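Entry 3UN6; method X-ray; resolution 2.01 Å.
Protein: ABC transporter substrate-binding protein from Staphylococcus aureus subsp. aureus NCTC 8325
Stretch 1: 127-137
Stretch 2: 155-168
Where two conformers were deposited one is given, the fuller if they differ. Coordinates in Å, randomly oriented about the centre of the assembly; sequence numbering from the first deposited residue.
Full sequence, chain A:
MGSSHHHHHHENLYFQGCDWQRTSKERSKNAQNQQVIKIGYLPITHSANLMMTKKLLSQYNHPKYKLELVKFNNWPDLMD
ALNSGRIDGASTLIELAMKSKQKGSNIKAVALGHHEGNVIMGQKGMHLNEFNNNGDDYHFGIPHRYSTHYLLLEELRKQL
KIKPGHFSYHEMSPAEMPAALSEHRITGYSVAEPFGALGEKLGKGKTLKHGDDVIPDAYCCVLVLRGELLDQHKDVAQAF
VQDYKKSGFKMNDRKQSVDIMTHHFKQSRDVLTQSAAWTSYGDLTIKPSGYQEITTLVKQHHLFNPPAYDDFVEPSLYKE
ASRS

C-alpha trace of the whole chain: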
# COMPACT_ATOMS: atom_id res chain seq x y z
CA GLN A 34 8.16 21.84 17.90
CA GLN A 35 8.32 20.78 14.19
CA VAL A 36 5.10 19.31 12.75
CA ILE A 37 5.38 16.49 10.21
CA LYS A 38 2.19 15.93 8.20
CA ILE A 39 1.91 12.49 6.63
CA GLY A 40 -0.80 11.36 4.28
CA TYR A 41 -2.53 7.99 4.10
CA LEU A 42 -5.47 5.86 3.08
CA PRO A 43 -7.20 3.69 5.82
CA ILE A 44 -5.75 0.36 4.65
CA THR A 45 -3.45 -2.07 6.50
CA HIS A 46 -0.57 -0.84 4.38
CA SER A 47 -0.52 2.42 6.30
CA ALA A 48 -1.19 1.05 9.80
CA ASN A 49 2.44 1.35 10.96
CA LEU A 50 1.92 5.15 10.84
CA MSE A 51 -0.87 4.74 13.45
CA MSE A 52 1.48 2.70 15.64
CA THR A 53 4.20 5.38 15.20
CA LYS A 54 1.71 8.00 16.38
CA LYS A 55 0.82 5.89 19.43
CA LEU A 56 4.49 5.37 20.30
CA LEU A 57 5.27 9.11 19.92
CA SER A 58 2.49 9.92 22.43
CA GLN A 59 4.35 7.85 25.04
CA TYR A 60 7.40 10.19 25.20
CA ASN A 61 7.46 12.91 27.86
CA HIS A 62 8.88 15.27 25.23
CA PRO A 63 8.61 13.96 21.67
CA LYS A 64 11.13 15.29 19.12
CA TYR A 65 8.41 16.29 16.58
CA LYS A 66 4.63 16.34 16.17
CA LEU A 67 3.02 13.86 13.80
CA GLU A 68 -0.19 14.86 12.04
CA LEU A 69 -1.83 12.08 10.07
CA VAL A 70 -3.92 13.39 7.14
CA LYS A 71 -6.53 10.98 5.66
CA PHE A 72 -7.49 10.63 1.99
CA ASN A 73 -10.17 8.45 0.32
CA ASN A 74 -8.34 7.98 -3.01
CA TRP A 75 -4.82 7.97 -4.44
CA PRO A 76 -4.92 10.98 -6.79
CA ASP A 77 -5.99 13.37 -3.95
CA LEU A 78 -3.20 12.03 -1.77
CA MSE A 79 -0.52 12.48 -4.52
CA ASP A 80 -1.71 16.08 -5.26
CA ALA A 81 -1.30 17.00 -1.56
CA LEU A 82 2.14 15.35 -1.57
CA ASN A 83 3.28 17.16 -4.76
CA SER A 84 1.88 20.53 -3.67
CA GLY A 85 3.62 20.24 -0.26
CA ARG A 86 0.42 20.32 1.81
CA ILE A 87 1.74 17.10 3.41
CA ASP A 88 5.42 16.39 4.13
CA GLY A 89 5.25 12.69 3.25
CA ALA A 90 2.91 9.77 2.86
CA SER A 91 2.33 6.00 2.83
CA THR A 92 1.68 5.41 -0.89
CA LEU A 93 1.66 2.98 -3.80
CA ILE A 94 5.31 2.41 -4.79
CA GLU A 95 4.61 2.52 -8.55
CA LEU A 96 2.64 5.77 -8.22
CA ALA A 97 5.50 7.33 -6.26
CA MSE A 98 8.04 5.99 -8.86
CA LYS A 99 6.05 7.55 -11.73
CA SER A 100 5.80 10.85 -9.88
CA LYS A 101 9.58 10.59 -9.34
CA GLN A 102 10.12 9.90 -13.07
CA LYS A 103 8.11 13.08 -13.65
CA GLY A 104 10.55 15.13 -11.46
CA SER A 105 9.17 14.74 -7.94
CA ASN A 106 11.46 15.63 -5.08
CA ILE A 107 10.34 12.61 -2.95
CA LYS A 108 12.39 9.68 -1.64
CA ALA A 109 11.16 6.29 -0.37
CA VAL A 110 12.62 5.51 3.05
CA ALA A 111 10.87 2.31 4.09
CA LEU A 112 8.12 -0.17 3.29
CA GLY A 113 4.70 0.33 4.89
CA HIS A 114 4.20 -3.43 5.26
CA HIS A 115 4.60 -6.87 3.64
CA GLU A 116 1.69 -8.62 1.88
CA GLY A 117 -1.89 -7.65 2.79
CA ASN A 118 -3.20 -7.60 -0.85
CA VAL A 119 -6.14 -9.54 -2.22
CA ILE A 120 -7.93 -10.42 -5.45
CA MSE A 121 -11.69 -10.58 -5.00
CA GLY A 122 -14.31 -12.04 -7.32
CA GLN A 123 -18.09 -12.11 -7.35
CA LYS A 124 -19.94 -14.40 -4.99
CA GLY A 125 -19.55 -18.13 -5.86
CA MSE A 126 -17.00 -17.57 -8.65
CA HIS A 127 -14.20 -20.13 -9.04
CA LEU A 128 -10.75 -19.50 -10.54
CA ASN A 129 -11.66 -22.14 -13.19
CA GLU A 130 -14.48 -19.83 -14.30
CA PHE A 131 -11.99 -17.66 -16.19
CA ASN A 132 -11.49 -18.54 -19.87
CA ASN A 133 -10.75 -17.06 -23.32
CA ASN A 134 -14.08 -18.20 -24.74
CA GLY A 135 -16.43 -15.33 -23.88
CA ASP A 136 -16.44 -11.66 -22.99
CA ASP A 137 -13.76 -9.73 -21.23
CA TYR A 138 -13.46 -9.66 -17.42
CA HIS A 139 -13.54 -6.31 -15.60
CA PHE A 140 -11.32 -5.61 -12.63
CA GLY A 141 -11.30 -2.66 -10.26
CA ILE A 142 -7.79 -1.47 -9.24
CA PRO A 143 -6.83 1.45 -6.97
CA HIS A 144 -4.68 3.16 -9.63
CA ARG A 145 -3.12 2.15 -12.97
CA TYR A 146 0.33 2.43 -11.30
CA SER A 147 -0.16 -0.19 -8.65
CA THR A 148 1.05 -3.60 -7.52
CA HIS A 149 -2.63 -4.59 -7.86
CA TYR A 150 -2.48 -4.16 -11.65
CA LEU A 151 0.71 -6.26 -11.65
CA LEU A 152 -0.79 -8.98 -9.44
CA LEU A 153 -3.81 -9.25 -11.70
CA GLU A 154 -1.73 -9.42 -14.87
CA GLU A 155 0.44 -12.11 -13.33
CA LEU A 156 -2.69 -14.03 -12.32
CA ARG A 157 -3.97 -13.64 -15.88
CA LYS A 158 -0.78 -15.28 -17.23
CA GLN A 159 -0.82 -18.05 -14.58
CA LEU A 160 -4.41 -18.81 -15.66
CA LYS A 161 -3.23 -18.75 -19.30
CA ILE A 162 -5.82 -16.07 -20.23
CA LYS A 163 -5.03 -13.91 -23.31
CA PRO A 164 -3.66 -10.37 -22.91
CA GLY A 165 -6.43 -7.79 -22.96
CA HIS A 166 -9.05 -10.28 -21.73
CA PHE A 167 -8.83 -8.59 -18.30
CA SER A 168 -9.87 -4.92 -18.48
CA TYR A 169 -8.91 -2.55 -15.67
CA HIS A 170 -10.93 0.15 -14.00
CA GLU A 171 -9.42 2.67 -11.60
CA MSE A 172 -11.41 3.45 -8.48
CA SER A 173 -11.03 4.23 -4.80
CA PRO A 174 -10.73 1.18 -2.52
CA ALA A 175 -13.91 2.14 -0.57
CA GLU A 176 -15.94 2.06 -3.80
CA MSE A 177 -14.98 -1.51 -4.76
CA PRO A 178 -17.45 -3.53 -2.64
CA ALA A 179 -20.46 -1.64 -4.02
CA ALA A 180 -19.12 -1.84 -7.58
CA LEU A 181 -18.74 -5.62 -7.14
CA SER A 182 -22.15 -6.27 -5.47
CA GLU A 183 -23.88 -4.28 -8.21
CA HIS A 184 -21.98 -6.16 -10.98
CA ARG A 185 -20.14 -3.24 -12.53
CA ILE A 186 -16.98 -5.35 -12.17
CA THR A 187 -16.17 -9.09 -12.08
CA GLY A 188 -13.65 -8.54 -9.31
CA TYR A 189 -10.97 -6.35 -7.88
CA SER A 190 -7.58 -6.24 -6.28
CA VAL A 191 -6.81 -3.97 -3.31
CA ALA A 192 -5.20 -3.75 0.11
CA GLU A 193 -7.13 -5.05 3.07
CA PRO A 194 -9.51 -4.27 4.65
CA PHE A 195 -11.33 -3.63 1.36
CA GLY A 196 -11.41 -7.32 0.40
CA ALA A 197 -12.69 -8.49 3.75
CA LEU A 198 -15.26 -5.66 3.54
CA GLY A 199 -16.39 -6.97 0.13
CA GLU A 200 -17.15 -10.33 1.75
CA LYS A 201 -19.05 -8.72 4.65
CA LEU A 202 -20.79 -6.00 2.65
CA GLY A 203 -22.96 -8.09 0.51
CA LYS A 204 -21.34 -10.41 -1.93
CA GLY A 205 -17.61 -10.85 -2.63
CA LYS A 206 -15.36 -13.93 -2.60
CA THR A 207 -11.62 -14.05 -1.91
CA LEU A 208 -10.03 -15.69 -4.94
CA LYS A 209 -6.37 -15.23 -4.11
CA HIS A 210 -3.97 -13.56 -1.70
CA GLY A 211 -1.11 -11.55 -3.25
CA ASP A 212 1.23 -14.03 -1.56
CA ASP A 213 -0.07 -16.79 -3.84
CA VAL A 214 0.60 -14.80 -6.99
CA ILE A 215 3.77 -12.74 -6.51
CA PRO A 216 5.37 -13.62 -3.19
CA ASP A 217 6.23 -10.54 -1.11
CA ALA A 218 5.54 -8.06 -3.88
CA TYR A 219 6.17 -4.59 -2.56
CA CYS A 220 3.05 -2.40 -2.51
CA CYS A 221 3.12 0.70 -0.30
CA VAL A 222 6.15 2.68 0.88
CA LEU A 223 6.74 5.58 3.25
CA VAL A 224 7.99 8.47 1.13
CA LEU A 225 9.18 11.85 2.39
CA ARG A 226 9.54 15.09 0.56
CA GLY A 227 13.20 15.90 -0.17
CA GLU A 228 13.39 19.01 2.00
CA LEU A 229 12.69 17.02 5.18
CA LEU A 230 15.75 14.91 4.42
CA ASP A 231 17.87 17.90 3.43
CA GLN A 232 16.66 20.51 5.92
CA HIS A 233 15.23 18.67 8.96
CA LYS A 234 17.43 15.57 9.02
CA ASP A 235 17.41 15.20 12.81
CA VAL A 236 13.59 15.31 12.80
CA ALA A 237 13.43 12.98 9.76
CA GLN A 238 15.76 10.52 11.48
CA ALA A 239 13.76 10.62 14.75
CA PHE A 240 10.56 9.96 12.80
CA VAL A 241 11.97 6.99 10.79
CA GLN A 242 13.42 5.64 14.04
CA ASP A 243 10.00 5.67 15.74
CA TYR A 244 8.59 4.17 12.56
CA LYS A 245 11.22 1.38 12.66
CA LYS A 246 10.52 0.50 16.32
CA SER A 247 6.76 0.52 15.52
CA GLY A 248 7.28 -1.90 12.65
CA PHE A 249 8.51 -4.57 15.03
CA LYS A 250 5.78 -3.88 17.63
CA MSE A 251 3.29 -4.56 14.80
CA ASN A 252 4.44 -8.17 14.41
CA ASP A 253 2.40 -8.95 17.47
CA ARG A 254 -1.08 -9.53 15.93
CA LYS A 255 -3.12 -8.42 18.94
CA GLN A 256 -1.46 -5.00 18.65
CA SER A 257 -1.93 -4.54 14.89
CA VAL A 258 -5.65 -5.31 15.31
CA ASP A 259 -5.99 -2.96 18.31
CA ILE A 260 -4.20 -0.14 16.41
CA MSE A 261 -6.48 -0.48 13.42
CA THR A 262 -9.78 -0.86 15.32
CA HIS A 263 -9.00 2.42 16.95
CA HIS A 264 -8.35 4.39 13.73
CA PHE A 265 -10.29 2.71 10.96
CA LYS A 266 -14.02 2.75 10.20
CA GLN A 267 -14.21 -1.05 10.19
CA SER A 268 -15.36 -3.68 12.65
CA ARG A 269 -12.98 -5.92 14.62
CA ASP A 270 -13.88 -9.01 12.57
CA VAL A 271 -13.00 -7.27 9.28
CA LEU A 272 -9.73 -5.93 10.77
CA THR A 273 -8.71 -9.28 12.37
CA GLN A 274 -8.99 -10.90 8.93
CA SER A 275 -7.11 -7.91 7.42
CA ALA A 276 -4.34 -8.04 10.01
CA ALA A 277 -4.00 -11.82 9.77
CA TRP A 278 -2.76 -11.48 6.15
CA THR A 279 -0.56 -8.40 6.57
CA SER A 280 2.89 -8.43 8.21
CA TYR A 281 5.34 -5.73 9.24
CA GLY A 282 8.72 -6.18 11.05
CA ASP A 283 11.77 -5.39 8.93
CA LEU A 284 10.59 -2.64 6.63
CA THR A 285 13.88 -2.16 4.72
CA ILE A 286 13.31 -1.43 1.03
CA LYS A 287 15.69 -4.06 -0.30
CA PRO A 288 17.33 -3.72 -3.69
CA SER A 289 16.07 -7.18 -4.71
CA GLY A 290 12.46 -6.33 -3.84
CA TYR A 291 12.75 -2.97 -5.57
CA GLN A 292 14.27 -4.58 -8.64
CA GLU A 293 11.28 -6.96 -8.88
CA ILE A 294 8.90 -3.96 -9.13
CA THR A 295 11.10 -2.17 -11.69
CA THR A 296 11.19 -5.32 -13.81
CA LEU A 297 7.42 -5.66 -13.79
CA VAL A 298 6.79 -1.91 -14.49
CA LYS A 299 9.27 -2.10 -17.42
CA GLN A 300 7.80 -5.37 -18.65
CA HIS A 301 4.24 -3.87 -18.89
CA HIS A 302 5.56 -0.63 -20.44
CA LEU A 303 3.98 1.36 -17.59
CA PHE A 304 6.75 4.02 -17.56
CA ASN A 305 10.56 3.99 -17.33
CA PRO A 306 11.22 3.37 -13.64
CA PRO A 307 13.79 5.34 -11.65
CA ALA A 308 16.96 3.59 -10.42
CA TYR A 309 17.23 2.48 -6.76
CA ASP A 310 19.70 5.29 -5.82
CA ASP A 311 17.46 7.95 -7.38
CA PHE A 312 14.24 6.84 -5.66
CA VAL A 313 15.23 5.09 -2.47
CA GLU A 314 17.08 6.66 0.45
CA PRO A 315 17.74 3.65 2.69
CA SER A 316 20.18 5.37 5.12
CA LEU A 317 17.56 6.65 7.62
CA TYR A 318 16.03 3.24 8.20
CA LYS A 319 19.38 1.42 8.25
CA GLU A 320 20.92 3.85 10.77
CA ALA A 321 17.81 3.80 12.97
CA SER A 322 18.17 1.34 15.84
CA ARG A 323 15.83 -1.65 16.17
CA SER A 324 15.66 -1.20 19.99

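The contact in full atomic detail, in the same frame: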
# COMPACT_ATOMS: atom_id res chain seq x y z
N HIS A 127 -15.34 -19.25 -9.25
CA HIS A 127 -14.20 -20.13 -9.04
C HIS A 127 -13.12 -19.72 -10.03
O HIS A 127 -13.42 -19.26 -11.12
CB HIS A 127 -14.58 -21.59 -9.28
CG HIS A 127 -15.82 -22.02 -8.54
ND1 HIS A 127 -15.81 -22.38 -7.21
CD2 HIS A 127 -17.10 -22.15 -8.96
CE1 HIS A 127 -17.03 -22.71 -6.84
NE2 HIS A 127 -17.84 -22.58 -7.88
N LEU A 128 -11.85 -19.87 -9.65
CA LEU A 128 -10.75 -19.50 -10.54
C LEU A 128 -10.83 -20.20 -11.91
O LEU A 128 -10.36 -19.65 -12.92
CB LEU A 128 -9.40 -19.76 -9.88
CG LEU A 128 -9.05 -18.68 -8.87
CD1 LEU A 128 -7.85 -19.08 -8.00
CD2 LEU A 128 -8.80 -17.37 -9.60
N ASN A 129 -11.46 -21.38 -11.95
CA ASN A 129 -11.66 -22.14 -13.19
C ASN A 129 -12.73 -21.51 -14.08
O ASN A 129 -12.94 -21.94 -15.20
CB ASN A 129 -12.08 -23.57 -12.89
CG ASN A 129 -11.07 -24.31 -12.04
OD1 ASN A 129 -11.43 -25.19 -11.26
ND2 ASN A 129 -9.80 -23.95 -12.18
N GLU A 130 -13.42 -20.51 -13.57
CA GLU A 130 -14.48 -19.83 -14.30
C GLU A 130 -13.84 -19.07 -15.46
O GLU A 130 -14.38 -19.03 -16.55
CB GLU A 130 -15.19 -18.80 -13.40
CG GLU A 130 -16.70 -18.88 -13.42
CD GLU A 130 -17.22 -20.00 -12.52
OE1 GLU A 130 -16.59 -20.25 -11.47
OE2 GLU A 130 -18.26 -20.62 -12.84
N PHE A 131 -12.67 -18.49 -15.20
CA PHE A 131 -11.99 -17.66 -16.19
C PHE A 131 -11.50 -18.43 -17.42
O PHE A 131 -10.83 -19.45 -17.31
CB PHE A 131 -10.82 -16.92 -15.53
CG PHE A 131 -11.25 -15.99 -14.42
CD1 PHE A 131 -11.67 -14.70 -14.70
CD2 PHE A 131 -11.22 -16.41 -13.10
CE1 PHE A 131 -12.07 -13.84 -13.68
CE2 PHE A 131 -11.61 -15.55 -12.07
CZ PHE A 131 -12.03 -14.27 -12.36
N ASN A 132 -11.86 -17.92 -18.60
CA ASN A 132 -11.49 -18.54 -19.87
C ASN A 132 -11.37 -17.50 -20.98
O ASN A 132 -11.69 -16.33 -20.78
CB ASN A 132 -12.52 -19.60 -20.23
CG ASN A 132 -13.92 -19.02 -20.39
OD1 ASN A 132 -14.16 -18.19 -21.27
ND2 ASN A 132 -14.85 -19.48 -19.56
N ASN A 133 -10.91 -17.94 -22.15
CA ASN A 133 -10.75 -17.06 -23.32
C ASN A 133 -11.93 -17.11 -24.28
O ASN A 133 -11.93 -16.44 -25.31
CB ASN A 133 -9.52 -17.50 -24.11
CG ASN A 133 -8.27 -17.34 -23.32
OD1 ASN A 133 -7.98 -16.26 -22.81
ND2 ASN A 133 -7.49 -18.41 -23.24
N ASN A 134 -12.93 -17.89 -23.89
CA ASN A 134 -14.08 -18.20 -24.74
C ASN A 134 -15.13 -17.10 -24.90
O ASN A 134 -15.69 -16.94 -25.98
CB ASN A 134 -14.78 -19.46 -24.19
CG ASN A 134 -13.78 -20.57 -23.82
OD1 ASN A 134 -12.63 -20.56 -24.26
ND2 ASN A 134 -14.23 -21.55 -23.02
N GLY A 135 -15.40 -16.36 -23.83
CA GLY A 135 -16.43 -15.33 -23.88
C GLY A 135 -15.92 -13.90 -23.77
O GLY A 135 -14.83 -13.56 -24.24
N ASP A 136 -16.74 -13.07 -23.15
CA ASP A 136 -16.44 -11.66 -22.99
C ASP A 136 -15.35 -11.41 -21.97
O ASP A 136 -15.04 -12.24 -21.12
CB ASP A 136 -17.69 -10.85 -22.60
CG ASP A 136 -18.79 -10.92 -23.63
OD1 ASP A 136 -18.98 -12.01 -24.22
OD2 ASP A 136 -19.48 -9.90 -23.84
N ASP A 137 -14.81 -10.22 -22.08
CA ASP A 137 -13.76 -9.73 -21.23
C ASP A 137 -14.19 -9.64 -19.75
O ASP A 137 -15.38 -9.48 -19.43
CB ASP A 137 -13.37 -8.37 -21.83
CG ASP A 137 -12.46 -7.58 -20.96
OD1 ASP A 137 -11.32 -7.32 -21.41
OD2 ASP A 137 -12.88 -7.20 -19.85
N GLU A 155 -0.30 -10.89 -13.56
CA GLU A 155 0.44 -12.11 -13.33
C GLU A 155 -0.54 -13.27 -13.16
O GLU A 155 -0.27 -14.39 -13.63
CB GLU A 155 1.35 -11.98 -12.12
CG GLU A 155 2.19 -13.24 -11.83
CD GLU A 155 3.01 -13.70 -13.02
OE1 GLU A 155 3.52 -12.83 -13.76
OE2 GLU A 155 3.12 -14.94 -13.23
N LEU A 156 -1.68 -13.00 -12.51
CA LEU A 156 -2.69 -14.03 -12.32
C LEU A 156 -3.28 -14.37 -13.67
O LEU A 156 -3.53 -15.53 -13.96
CB LEU A 156 -3.78 -13.58 -11.31
CG LEU A 156 -5.00 -14.52 -11.20
CD1 LEU A 156 -4.58 -15.90 -10.76
CD2 LEU A 156 -6.06 -13.98 -10.27
N ARG A 157 -3.46 -13.38 -14.53
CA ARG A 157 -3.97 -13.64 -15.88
C ARG A 157 -3.06 -14.61 -16.65
O ARG A 157 -3.54 -15.52 -17.33
CB ARG A 157 -4.11 -12.33 -16.69
CG ARG A 157 -4.66 -12.57 -18.10
CD ARG A 157 -4.71 -11.30 -18.97
NE ARG A 157 -3.43 -10.62 -18.98
CZ ARG A 157 -2.36 -11.03 -19.65
NH1 ARG A 157 -2.39 -12.13 -20.39
NH2 ARG A 157 -1.24 -10.34 -19.55
N LYS A 158 -1.75 -14.39 -16.55
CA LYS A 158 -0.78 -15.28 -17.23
C LYS A 158 -0.76 -16.66 -16.59
O LYS A 158 -0.67 -17.66 -17.29
CB LYS A 158 0.63 -14.72 -17.16
CG LYS A 158 0.86 -13.39 -17.84
CD LYS A 158 2.28 -12.93 -17.50
CE LYS A 158 2.44 -11.44 -17.58
NZ LYS A 158 3.80 -11.10 -17.08
N GLN A 159 -0.82 -16.74 -15.26
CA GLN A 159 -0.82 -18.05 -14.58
C GLN A 159 -2.05 -18.87 -14.98
O GLN A 159 -1.98 -20.10 -15.09
CB GLN A 159 -0.73 -17.91 -13.06
CG GLN A 159 0.59 -17.32 -12.59
CD GLN A 159 0.62 -16.96 -11.10
OE1 GLN A 159 -0.38 -17.09 -10.39
NE2 GLN A 159 1.78 -16.49 -10.63
N LEU A 160 -3.17 -18.18 -15.21
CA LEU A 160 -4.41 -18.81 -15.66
C LEU A 160 -4.44 -19.00 -17.17
O LEU A 160 -5.43 -19.47 -17.72
CB LEU A 160 -5.63 -18.00 -15.23
CG LEU A 160 -5.98 -17.93 -13.74
CD1 LEU A 160 -7.22 -17.05 -13.55
CD2 LEU A 160 -6.24 -19.30 -13.17
N LYS A 161 -3.35 -18.62 -17.84
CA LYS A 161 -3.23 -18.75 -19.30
C LYS A 161 -4.34 -18.04 -20.08
O LYS A 161 -4.79 -18.52 -21.11
CB LYS A 161 -3.13 -20.24 -19.70
CG LYS A 161 -1.96 -20.98 -19.08
CD LYS A 161 -1.83 -22.39 -19.63
CE LYS A 161 -0.61 -23.12 -19.05
NZ LYS A 161 -0.43 -24.52 -19.62
N ILE A 162 -4.78 -16.89 -19.58
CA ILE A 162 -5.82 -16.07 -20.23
C ILE A 162 -5.10 -15.05 -21.16
O ILE A 162 -4.03 -14.55 -20.83
CB ILE A 162 -6.71 -15.40 -19.15
CG1 ILE A 162 -7.52 -16.47 -18.40
CG2 ILE A 162 -7.64 -14.33 -19.74
CD1 ILE A 162 -8.52 -17.17 -19.21
N LYS A 163 -5.66 -14.80 -22.33
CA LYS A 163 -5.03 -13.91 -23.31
C LYS A 163 -4.95 -12.46 -22.84
O LYS A 163 -5.84 -11.97 -22.14
CB LYS A 163 -5.72 -13.99 -24.69
CG LYS A 163 -7.14 -13.45 -24.72
CD LYS A 163 -7.86 -13.85 -26.01
CE LYS A 163 -9.26 -13.26 -26.05
NZ LYS A 163 -10.01 -13.75 -27.25
N PRO A 164 -3.86 -11.77 -23.23
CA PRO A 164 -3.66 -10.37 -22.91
C PRO A 164 -4.84 -9.57 -23.41
O PRO A 164 -5.36 -9.83 -24.49
CB PRO A 164 -2.40 -9.99 -23.69
CG PRO A 164 -1.80 -11.24 -24.15
CD PRO A 164 -2.81 -12.30 -24.11
N GLY A 165 -5.27 -8.61 -22.61
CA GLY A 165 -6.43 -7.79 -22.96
C GLY A 165 -7.75 -8.43 -22.60
O GLY A 165 -8.79 -7.82 -22.80
N HIS A 166 -7.76 -9.66 -22.08
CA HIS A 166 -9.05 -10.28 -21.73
C HIS A 166 -9.46 -9.89 -20.30
O HIS A 166 -10.56 -10.20 -19.86
CB HIS A 166 -9.06 -11.79 -21.98
CG HIS A 166 -10.42 -12.33 -22.33
ND1 HIS A 166 -11.09 -13.24 -21.55
CD2 HIS A 166 -11.24 -12.06 -23.38
CE1 HIS A 166 -12.26 -13.52 -22.10
NE2 HIS A 166 -12.37 -12.81 -23.21
N PHE A 167 -8.55 -9.23 -19.59
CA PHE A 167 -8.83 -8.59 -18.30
C PHE A 167 -8.76 -7.09 -18.63
O PHE A 167 -7.79 -6.64 -19.23
CB PHE A 167 -7.76 -8.92 -17.27
CG PHE A 167 -7.91 -10.24 -16.58
CD1 PHE A 167 -8.68 -11.27 -17.10
CD2 PHE A 167 -7.16 -10.50 -15.44
CE1 PHE A 167 -8.77 -12.49 -16.45
CE2 PHE A 167 -7.24 -11.72 -14.79
CZ PHE A 167 -8.05 -12.72 -15.31
N SER A 168 -9.80 -6.35 -18.25
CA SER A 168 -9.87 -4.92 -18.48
C SER A 168 -9.85 -4.28 -17.11
O SER A 168 -10.51 -4.75 -16.19
CB SER A 168 -11.15 -4.56 -19.22
OG SER A 168 -11.19 -3.18 -19.52

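Two short hydrogen bonds tie these stretches together, and each joins a side chain to a backbone group. From Lys 163, N donates to Asn 133 OD1 at 2.8 Å, nearly straight at 169°. The same Asn 133 carboxamide also donates a weak bond, ND2 to Lys 161 O at 3.4 Å. One carboxamide thus reads a donor and an acceptor two residues apart, serving the backbone where it has left the helix and no longer bonds to itself in helical fashion. The second short bond exchanges the roles of side chain and backbone: stretch 2 now supplies the side chain, and His 166 NE2 donates to Gly 135 O at 2.8 Å, with that oxygen near the plane of the imidazole. This bond places the proton on NE2.

The backbone of stretch 2 prepares both sites. Its helix closes in a Schellman motif, with Lys 161 at positive phi and Ile 162 N bonded to Arg 157 O at 2.9 Å. Arg 157 also supports the exit from within the stretch, NH1 to Ile 162 O at 3.0 Å. A type II turn from Lys 163 to His 166 follows, closed by His 166 N to Lys 163 O at 3.0 Å; Gly 165, at phi 84°, sits where a CB would jam against the preceding carbonyl. Stretch 1 makes no backbone-to-backbone hydrogen bonds with stretch 2. It is shaped partly by its own side chains, as where Asn 132 OD1 accepts from Asn 134 N at 2.9 Å.

The His 166 ring is also a packing surface. Asp 137 CA lies over one face, 4.0 Å from the ring centroid, so the backbone of stretch 1 wraps from the ring's edge onto its face. Not every close approach here is favourable: Asp 137 OD1 lies 2.9 Å from Gly 165 O, two acceptors with no hydrogen bond between them.

Farther along, the contact turns apolar. Phe 131 points toward stretch 2 and meets three side chains: its CD2 is 4.1 Å from Leu 160 CD1, its CB 4.3 Å from Ile 162 CD1, and its CD1 4.0 Å from Phe 167 CE1. The two phenyl rings meet obliquely, with planes at 56°. Leu 128 extends the patch to the helix, its CD2 lying 4.3 Å from Leu 160 CD1 and 4.4 Å from Leu 156 CD2. Ile 162 CD1 also presses against the backbone, 3.3 Å from Asn 132 CA.

The rule to take away is economical: side-chain amide and imidazole groups satisfy irregular backbone, while a buried phenylalanine fills the space beside the helix end.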